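Local coordinates for protein HIAXHD3 (Humicola insolens, PDB 3ZXK) that probably removes arabinofuranosyl side chains from xylan as a family 43 arabinofuranosidase, a scaffold into which endo-xylanase activity has been engineered, at residues Gln167-Pro170 / Asp171-Gln175. Residues are numbered along the deposited sequence; the frame is centred on the assembly and turned at random.
Sequences QLSP and DGTRQ
Ser169 and Asp171 meet because both first torsions turn the polar group in between the backbone N and the carbonyl carbon, chi1 57° for Ser169 and 68° for Asp171. Ser169 OG then donates a hydrogen bond to Asp171 OD1, 2.9 Å away and met nearly along its C-O axis. The same hydroxyl accepts from the backbone N of Arg174, where N to Ser169 OG is 3.1 Å and the bond is bent to 140°. Asp171 OD1 takes two more donors, both from above the carboxylate plane. Thr173 N lies 3.0 Å from Asp171 OD1, which makes an Asx turn. Thr173 OG1 donates to Asp171 OD1 at 2.7 Å. Three bonds thus grip one oxygen and fix the rotation of the carboxylate.

The backbone reverses in a type I turn from Ser169 to Gly172. A hydrogen bond from Gly172 N to Ser169 O, 2.8 Å, closes it. Across the base of the loop, Ser169 N donates a hydrogen bond to Arg174 O at 2.8 Å. Leu168 CA sits 3.3 Å from Arg174 O in a weaker CA-H...O contact. The Arg174 chain bends at chi3, and one face of its guanidinium lies over Ser169 CB, with NH2 at 3.5 Å from that carbon.

This is a beta hairpin connection. It joins strand 163-168 to strand 175-183, with Leu168 and Gln175 as an antiparallel non-hydrogen-bonded pair whose side chains diverge. Outside the loop, Tyr100 bonds to Gly172 O and Arg91 to Pro170 O. Both come from the four-stranded sheet that includes strands 87-91 and 96-103. Strand 163-168 also pairs with strand 154-158, where Ile156 touches Leu168, within the neighbouring four-stranded antiparallel sheet of the family 43 domain, a five-bladed beta-propeller.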
loop_
_atom_site.group_PDB
_atom_site.type_symbol
_atom_site.label_atom_id
_atom_site.label_comp_id
_atom_site.label_asym_id
_atom_site.label_seq_id
_atom_site.Cartn_x
_atom_site.Cartn_y
_atom_site.Cartn_z
ATOM N N GLN A 167 3.386 8.989 -26.222
ATOM C CA GLN A 167 4.439 8.111 -26.698
ATOM C C GLN A 167 5.749 8.566 -26.068
ATOM O O GLN A 167 6.039 9.763 -26.059
ATOM C CB GLN A 167 4.540 8.188 -28.215
ATOM C CG GLN A 167 5.570 7.222 -28.765
ATOM C CD GLN A 167 5.712 7.269 -30.275
ATOM O OE1 GLN A 167 4.752 7.511 -30.995
ATOM N NE2 GLN A 167 6.906 6.992 -30.760
ATOM N N LEU A 168 6.510 7.627 -25.513
ATOM C CA LEU A 168 7.813 7.957 -24.948
ATOM C C LEU A 168 8.960 7.678 -25.899
ATOM O O LEU A 168 8.797 6.984 -26.897
ATOM C CB LEU A 168 8.027 7.163 -23.663
ATOM C CG LEU A 168 6.877 7.187 -22.665
ATOM C CD1 LEU A 168 7.382 6.500 -21.427
ATOM C CD2 LEU A 168 6.448 8.609 -22.339
ATOM N N SER A 169 10.115 8.266 -25.581
ATOM C CA SER A 169 11.317 8.016 -26.348
ATOM C C SER A 169 11.759 6.541 -26.185
ATOM O O SER A 169 11.314 5.837 -25.257
ATOM C CB SER A 169 12.433 8.958 -25.878
ATOM O OG SER A 169 12.660 8.792 -24.493
ATOM N N PRO A 170 12.633 6.066 -27.082
ATOM C CA PRO A 170 13.044 4.666 -26.963
ATOM C C PRO A 170 13.568 4.272 -25.570
ATOM O O PRO A 170 13.312 3.139 -25.129
ATOM C CB PRO A 170 14.114 4.530 -28.056
ATOM C CG PRO A 170 13.666 5.504 -29.116
ATOM C CD PRO A 170 13.023 6.652 -28.385
ATOM N N ASP A 171 14.307 5.159 -24.890
ATOM C CA ASP A 171 14.796 4.836 -23.544
ATOM C C ASP A 171 13.775 5.070 -22.403
ATOM O O ASP A 171 14.079 4.810 -21.242
ATOM C CB ASP A 171 16.146 5.520 -23.246
ATOM C CG ASP A 171 16.047 7.023 -23.139
ATOM O OD1 ASP A 171 14.912 7.580 -23.144
ATOM O OD2 ASP A 171 17.122 7.675 -23.077
ATOM N N GLY A 172 12.580 5.552 -22.752
ATOM C CA GLY A 172 11.508 5.759 -21.784
ATOM C C GLY A 172 11.644 7.024 -20.961
ATOM O O GLY A 172 10.887 7.232 -20.003
ATOM N N THR A 173 12.633 7.863 -21.282
ATOM C CA THR A 173 12.936 9.013 -20.387
ATOM C C THR A 173 12.314 10.341 -20.776
ATOM O O THR A 173 12.349 11.265 -19.969
ATOM C CB THR A 173 14.449 9.226 -20.182
ATOM O OG1 THR A 173 15.008 9.648 -21.435
ATOM C CG2 THR A 173 15.118 7.934 -19.682
ATOM N N ARG A 174 11.760 10.446 -21.985
ATOM C CA ARG A 174 11.220 11.687 -22.491
ATOM C C ARG A 174 9.873 11.435 -23.165
ATOM O O ARG A 174 9.634 10.368 -23.737
ATOM C CB ARG A 174 12.151 12.278 -23.555
ATOM C CG ARG A 174 13.513 12.714 -23.019
ATOM C CD ARG A 174 14.412 13.246 -24.140
ATOM N NE ARG A 174 14.554 12.325 -25.279
ATOM C CZ ARG A 174 13.935 12.469 -26.457
ATOM N NH1 ARG A 174 13.117 13.496 -26.688
ATOM N NH2 ARG A 174 14.130 11.582 -27.419
ATOM N N GLN A 175 9.020 12.448 -23.148
ATOM C CA GLN A 175 7.820 12.397 -23.969
ATOM C C GLN A 175 8.151 12.788 -25.411
ATOM O O GLN A 175 8.784 13.829 -25.642
ATOM C CB GLN A 175 6.824 13.365 -23.388
ATOM C CG GLN A 175 5.515 13.464 -24.121
ATOM C CD GLN A 175 4.582 14.427 -23.426
ATOM O OE1 GLN A 175 4.036 14.131 -22.362
ATOM N NE2 GLN A 175 4.429 15.604 -24.006
#